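PatF (Prochloron didemni, PDB 4BG2) belongs to the patellamide (cyanobactin) pathway and has the fold of a prenyltransferase-like enzyme, although its own catalytic role remains uncertain. Local coordinates at residues R65-N70 with N118-V123; V134-H139 with F178-D183. One frame throughout, in Å; residues are numbered along the deposited sequence.

Contact 1. Residues R65-N70 with N118-V123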
loop_
_atom_site.group_PDB
_atom_site.type_symbol
_atom_site.label_atom_id
_atom_site.label_comp_id
_atom_site.label_asym_id
_atom_site.label_seq_id
_atom_site.Cartn_x
_atom_site.Cartn_y
_atom_site.Cartn_z
ATOM N N ARG A 65 -1.550 -8.817 -5.810
ATOM C CA ARG A 65 -1.421 -7.469 -5.283
ATOM C C ARG A 65 0.007 -7.208 -4.803
ATOM O O ARG A 65 0.503 -7.906 -3.889
ATOM C CB ARG A 65 -2.382 -7.248 -4.119
ATOM C CG ARG A 65 -3.839 -7.451 -4.461
ATOM C CD ARG A 65 -4.673 -7.720 -3.221
ATOM N NE ARG A 65 -4.466 -6.669 -2.230
ATOM C CZ ARG A 65 -5.125 -5.524 -2.199
ATOM N NH1 ARG A 65 -6.086 -5.253 -3.080
ATOM N NH2 ARG A 65 -4.816 -4.632 -1.276
ATOM N N TYR A 66 0.660 -6.220 -5.418
ATOM C CA TYR A 66 2.027 -5.854 -5.101
ATOM C C TYR A 66 2.242 -4.358 -5.109
ATOM O O TYR A 66 1.728 -3.642 -5.991
ATOM C CB TYR A 66 2.964 -6.403 -6.162
ATOM C CG TYR A 66 2.785 -7.864 -6.435
ATOM C CD1 TYR A 66 3.393 -8.810 -5.623
ATOM C CD2 TYR A 66 2.040 -8.310 -7.528
ATOM C CE1 TYR A 66 3.241 -10.157 -5.864
ATOM C CE2 TYR A 66 1.903 -9.665 -7.790
ATOM C CZ TYR A 66 2.507 -10.581 -6.942
ATOM O OH TYR A 66 2.385 -11.943 -7.154
ATOM N N GLU A 67 3.036 -3.890 -4.154
ATOM C CA GLU A 67 3.614 -2.550 -4.189
ATOM C C GLU A 67 5.131 -2.722 -4.127
ATOM O O GLU A 67 5.642 -3.391 -3.239
ATOM C CB GLU A 67 3.197 -1.686 -2.983
ATOM C CG GLU A 67 1.751 -1.348 -2.818
ATOM C CD GLU A 67 1.129 -0.787 -4.070
ATOM O OE1 GLU A 67 1.740 0.110 -4.854
ATOM O OE2 GLU A 67 0.016 -1.291 -4.192
ATOM N N VAL A 68 5.838 -2.089 -5.066
ATOM C CA VAL A 68 7.275 -2.120 -5.124
ATOM C C VAL A 68 7.849 -0.711 -5.095
ATOM O O VAL A 68 7.358 0.216 -5.785
ATOM C CB VAL A 68 7.723 -2.834 -6.400
ATOM C CG1 VAL A 68 9.253 -2.883 -6.478
ATOM C CG2 VAL A 68 7.154 -4.244 -6.435
ATOM N N CYS A 69 8.896 -0.523 -4.312
ATOM C CA CYS A 69 9.638 0.732 -4.398
ATOM C C CYS A 69 11.072 0.584 -3.946
ATOM O O CYS A 69 11.425 -0.350 -3.222
ATOM C CB CYS A 69 8.957 1.831 -3.576
ATOM S SG CYS A 69 8.985 1.561 -1.778
ATOM N N ASN A 70 11.879 1.554 -4.363
ATOM C CA ASN A 70 13.235 1.661 -3.909
ATOM C C ASN A 70 13.225 1.974 -2.419
ATOM O O ASN A 70 12.442 2.792 -1.951
ATOM C CB ASN A 70 13.977 2.738 -4.711
ATOM C CG ASN A 70 15.402 2.892 -4.268
ATOM O OD1 ASN A 70 15.669 3.398 -3.178
ATOM N ND2 ASN A 70 16.334 2.431 -5.093
ATOM N N ASN A 118 9.617 9.041 -2.162
ATOM C CA ASN A 118 9.439 8.330 -3.420
ATOM C C ASN A 118 7.977 8.128 -3.682
ATOM O O ASN A 118 7.126 8.481 -2.858
ATOM C CB ASN A 118 10.154 6.973 -3.402
ATOM C CG ASN A 118 9.552 5.974 -2.405
ATOM O OD1 ASN A 118 8.344 5.902 -2.197
ATOM N ND2 ASN A 118 10.403 5.149 -1.845
ATOM N N ASN A 119 7.699 7.549 -4.831
ATOM C CA ASN A 119 6.434 6.868 -5.064
ATOM C C ASN A 119 6.712 5.389 -5.325
ATOM O O ASN A 119 7.811 5.030 -5.699
ATOM C CB ASN A 119 5.667 7.499 -6.206
ATOM C CG ASN A 119 6.372 7.345 -7.542
ATOM O OD1 ASN A 119 7.219 8.168 -7.917
ATOM N ND2 ASN A 119 6.037 6.287 -8.256
ATOM N N THR A 120 5.717 4.549 -5.080
ATOM C CA THR A 120 5.797 3.142 -5.390
ATOM C C THR A 120 5.228 2.916 -6.791
ATOM O O THR A 120 4.666 3.821 -7.409
ATOM C CB THR A 120 4.907 2.299 -4.439
ATOM O OG1 THR A 120 3.563 2.703 -4.598
ATOM C CG2 THR A 120 5.273 2.496 -2.994
ATOM N N ILE A 121 5.332 1.691 -7.279
ATOM C CA ILE A 121 4.423 1.272 -8.315
ATOM C C ILE A 121 3.821 -0.049 -7.887
ATOM O O ILE A 121 4.470 -0.884 -7.278
ATOM C CB ILE A 121 5.074 1.134 -9.715
ATOM C CG1 ILE A 121 6.310 0.270 -9.686
ATOM C CG2 ILE A 121 5.429 2.509 -10.281
ATOM C CD1 ILE A 121 6.735 -0.215 -11.042
ATOM N N GLY A 122 2.585 -0.249 -8.280
ATOM C CA GLY A 122 1.883 -1.416 -7.892
ATOM C C GLY A 122 0.708 -1.694 -8.761
ATOM O O GLY A 122 0.230 -0.815 -9.486
ATOM N N VAL A 123 0.270 -2.949 -8.696
ATOM C CA VAL A 123 -0.920 -3.411 -9.357
ATOM C C VAL A 123 -1.722 -4.272 -8.388
ATOM O O VAL A 123 -1.150 -5.063 -7.627
ATOM C CB VAL A 123 -0.628 -4.256 -10.623
ATOM C CG1 VAL A 123 -0.065 -3.388 -11.714
ATOM C CG2 VAL A 123 0.295 -5.436 -10.342
HETATM O O HOH W 1 13.537 5.761 -2.906
HETATM O O HOH W 2 10.680 3.827 -5.942
#

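Contact 2. Residues V134-H139 with F178-D183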
loop_
_atom_site.group_PDB
_atom_site.type_symbol
_atom_site.label_atom_id
_atom_site.label_comp_id
_atom_site.label_asym_id
_atom_site.label_seq_id
_atom_site.Cartn_x
_atom_site.Cartn_y
_atom_site.Cartn_z
ATOM N N VAL A 134 -4.125 -0.056 -11.049
ATOM C CA VAL A 134 -2.761 0.356 -10.735
ATOM C C VAL A 134 -2.853 1.094 -9.387
ATOM O O VAL A 134 -3.810 1.848 -9.134
ATOM C CB VAL A 134 -2.164 1.264 -11.829
ATOM C CG1 VAL A 134 -0.861 1.894 -11.371
ATOM C CG2 VAL A 134 -1.895 0.456 -13.069
HETATM N N MSE A 135 -1.889 0.823 -8.513
HETATM C CA MSE A 135 -1.851 1.417 -7.186
HETATM C C MSE A 135 -0.548 2.134 -7.063
HETATM O O MSE A 135 0.522 1.590 -7.351
HETATM C CB MSE A 135 -1.961 0.306 -6.129
HETATM C CG MSE A 135 -1.985 0.855 -4.698
HETATM SE SE MSE A 135 -3.785 1.515 -4.256
HETATM C CE MSE A 135 -3.297 3.350 -3.816
ATOM N N LEU A 136 -0.621 3.389 -6.670
ATOM C CA LEU A 136 0.562 4.222 -6.544
ATOM C C LEU A 136 0.520 4.925 -5.199
ATOM O O LEU A 136 -0.427 5.639 -4.898
ATOM C CB LEU A 136 0.597 5.264 -7.654
ATOM C CG LEU A 136 0.494 4.722 -9.092
ATOM C CD1 LEU A 136 0.193 5.826 -10.088
ATOM C CD2 LEU A 136 1.756 4.010 -9.531
ATOM N N TYR A 137 1.576 4.757 -4.404
ATOM C CA TYR A 137 1.651 5.422 -3.131
ATOM C C TYR A 137 2.764 6.451 -3.181
ATOM O O TYR A 137 3.841 6.161 -3.681
ATOM C CB TYR A 137 1.939 4.404 -2.015
ATOM C CG TYR A 137 0.770 3.519 -1.674
ATOM C CD1 TYR A 137 -0.320 4.035 -0.983
ATOM C CD2 TYR A 137 0.760 2.161 -2.006
ATOM C CE1 TYR A 137 -1.396 3.235 -0.635
ATOM C CE2 TYR A 137 -0.325 1.357 -1.665
ATOM C CZ TYR A 137 -1.394 1.911 -0.977
ATOM O OH TYR A 137 -2.473 1.150 -0.623
ATOM N N ILE A 138 2.501 7.625 -2.615
ATOM C CA ILE A 138 3.520 8.618 -2.383
ATOM C C ILE A 138 3.925 8.517 -0.910
ATOM O O ILE A 138 3.090 8.665 -0.020
ATOM C CB ILE A 138 2.979 10.044 -2.634
ATOM C CG1 ILE A 138 2.282 10.147 -3.985
ATOM C CG2 ILE A 138 4.072 11.100 -2.475
ATOM C CD1 ILE A 138 3.179 10.008 -5.165
ATOM N N HIS A 139 5.208 8.306 -0.652
ATOM C CA HIS A 139 5.731 8.281 0.711
ATOM C C HIS A 139 6.401 9.602 1.059
ATOM O O HIS A 139 7.348 10.010 0.409
ATOM C CB HIS A 139 6.709 7.141 0.882
ATOM C CG HIS A 139 6.056 5.810 0.828
ATOM N ND1 HIS A 139 5.266 5.333 1.849
ATOM C CD2 HIS A 139 6.058 4.849 -0.125
ATOM C CE1 HIS A 139 4.818 4.131 1.532
ATOM N NE2 HIS A 139 5.271 3.822 0.332
ATOM N N PHE A 178 -3.065 6.548 -4.639
ATOM C CA PHE A 178 -3.869 6.811 -5.824
ATOM C C PHE A 178 -4.161 5.464 -6.434
ATOM O O PHE A 178 -3.226 4.755 -6.804
ATOM C CB PHE A 178 -3.069 7.651 -6.822
ATOM C CG PHE A 178 -2.742 9.017 -6.321
ATOM C CD1 PHE A 178 -1.565 9.241 -5.609
ATOM C CD2 PHE A 178 -3.590 10.092 -6.562
ATOM C CE1 PHE A 178 -1.245 10.503 -5.174
ATOM C CE2 PHE A 178 -3.268 11.363 -6.134
ATOM C CZ PHE A 178 -2.096 11.569 -5.429
ATOM N N GLU A 179 -5.435 5.084 -6.487
ATOM C CA GLU A 179 -5.821 3.820 -7.080
ATOM C C GLU A 179 -6.554 4.086 -8.370
ATOM O O GLU A 179 -7.530 4.809 -8.388
ATOM C CB GLU A 179 -6.690 2.951 -6.151
ATOM C CG GLU A 179 -6.935 1.560 -6.739
ATOM C CD GLU A 179 -7.231 0.479 -5.693
ATOM O OE1 GLU A 179 -7.684 0.831 -4.592
ATOM O OE2 GLU A 179 -6.958 -0.714 -5.958
ATOM N N LEU A 180 -6.063 3.494 -9.451
ATOM C CA LEU A 180 -6.608 3.723 -10.779
ATOM C C LEU A 180 -7.161 2.453 -11.358
ATOM O O LEU A 180 -6.416 1.618 -11.857
ATOM C CB LEU A 180 -5.523 4.286 -11.700
ATOM C CG LEU A 180 -4.948 5.660 -11.309
ATOM C CD1 LEU A 180 -4.069 5.572 -10.078
ATOM C CD2 LEU A 180 -4.127 6.226 -12.451
ATOM N N PHE A 181 -8.479 2.312 -11.301
ATOM C CA PHE A 181 -9.137 1.128 -11.789
ATOM C C PHE A 181 -9.261 1.159 -13.310
ATOM O O PHE A 181 -9.369 2.232 -13.931
ATOM C CB PHE A 181 -10.501 0.972 -11.149
ATOM C CG PHE A 181 -10.461 0.715 -9.668
ATOM C CD1 PHE A 181 -10.314 -0.576 -9.178
ATOM C CD2 PHE A 181 -10.626 1.753 -8.758
ATOM C CE1 PHE A 181 -10.330 -0.829 -7.818
ATOM C CE2 PHE A 181 -10.643 1.505 -7.393
ATOM C CZ PHE A 181 -10.485 0.208 -6.921
ATOM N N PHE A 182 -9.310 -0.030 -13.897
ATOM C CA PHE A 182 -9.286 -0.168 -15.350
ATOM C C PHE A 182 -10.638 0.093 -16.017
ATOM O O PHE A 182 -10.718 0.118 -17.226
ATOM C CB PHE A 182 -8.758 -1.541 -15.751
ATOM C CG PHE A 182 -7.353 -1.807 -15.310
ATOM C CD1 PHE A 182 -6.540 -0.790 -14.852
ATOM C CD2 PHE A 182 -6.836 -3.070 -15.386
ATOM C CE1 PHE A 182 -5.248 -1.033 -14.443
ATOM C CE2 PHE A 182 -5.535 -3.325 -15.011
ATOM C CZ PHE A 182 -4.737 -2.304 -14.530
ATOM N N ASP A 183 -11.680 0.337 -15.229
ATOM C CA ASP A 183 -12.950 0.827 -15.761
ATOM C C ASP A 183 -13.089 2.347 -15.713
ATOM O O ASP A 183 -14.165 2.877 -15.994
ATOM C CB ASP A 183 -14.117 0.208 -14.990
ATOM C CG ASP A 183 -14.135 0.595 -13.539
ATOM O OD1 ASP A 183 -13.183 1.271 -13.050
ATOM O OD2 ASP A 183 -15.102 0.192 -12.848
#

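Contact 1. Residues R65-N70 with N118-V123
Val-68 and Ile-121 form a hydrogen-bonded pair in an antiparallel ladder of the closed beta barrel, whose ring of strands with helices packed outside it matches the ABBA prenyltransferase fold. Val-68 N donates to Ile-121 O and Ile-121 N to Val-68 O, each at 2.9 Å. Tyr-66 and Val-123 repeat the pattern less evenly, since the bond from Val-123 N to Tyr-66 O bends to 135° at the hydrogen. Between these pairs Glu-67 faces Gly-122, their CA atoms 4.2 Å apart.

Polar side chains meet on the Glu-67 face. Glu-67 was modelled in two conformers, so its polar bonds are less certain; in one of them Thr-120 OG1 donates to Glu-67 OE1 at 3.2 Å, from the anti side and 25° out of the carboxylate plane, and OE2 bonds His-124 NE2. Thr-120 OG1, set between its backbone N and carbonyl carbon (chi1 61°), also bonds Tyr-137 N of the next strand. An alanine here, lacking OG1 and CG2, would probably leave Tyr-137 N and Glu-67 OE1 without this mate and open a gap beside Cys-69 CB, where CG2 now packs at 3.8 Å.

On the other face, Val-123 CG2 lies at the edge of the Tyr-66 ring, 4.4 Å from CD2, and Phe-37 covers Tyr-66, Val-68 and Val-123. Beyond the ladder, a water accepts from Asn-70 N at 3.0 Å and donates to Asn-119 O at 3.1 Å.

Contact 2. Residues V134-H139 with F178-D183
Phe-178 turns the edge of its ring to Ile-138, whose CG1 lies in the ring plane 3.7 Å from CE1; this is the apolar face of an antiparallel ladder in the wall of the closed barrel. At the other end of that face the Val-134 and Phe-182 side chains cross at about a right angle, and Val-134 CG2 meets the Phe-182 ring at its edge, 3.9 Å from CE1. Leu-136 and Leu-180 fill the middle more loosely, CD1 to CD1 at 4.3 Å. Paired backbone bonds link Val-134 with Leu-180 and Leu-136 with Phe-178.

The reverse face has its own tight spot. Met-135, built as selenomethionine, sets CG anti to its backbone N (chi1 -178°) and then bends, with SE 3.8 Å from Glu-179 CB and CE only 3.3 Å from Phe-178 O. The buried Glu-179 carboxylate forms a salt bridge with Arg-187. The more open side is that of two partly exposed rings: Met-135 CE lies over the rim of one Tyr-137 face, Glu-179 CG over that of Phe-181.

Helices 79-91 and 101-110 cover the apolar face, with Leu-87 against Val-134 and Leu-180, and Phe-103 against Leu-136, Ile-138 and Phe-178. Strand 116-124 flanks strand 133-140 on its remaining edge.

Overall arrangement
Both contacts belong to the core of one barrel wall, their centres 10 Å apart, and bury nearly equal areas. They are ladders on either side of the pairing between strands 116-124 and 133-140, which runs through Gly-122 O to Met-135 N and Thr-120 N to Tyr-137 O, each 2.8 Å. In both, the apolar face meets helices, 34-42 for contact 1 and 79-91 with 101-110 for contact 2. Their chemistry differs: contact 1 adds water bridging and, in one Glu-67 conformer, a hydroxyl-carboxylate bond, whereas contact 2 relies more on aromatic edges and aliphatic groups, with Glu-179 charged on the other face. These opposite faces converge where His-124 bonds Glu-179 and, in that conformer, Glu-67.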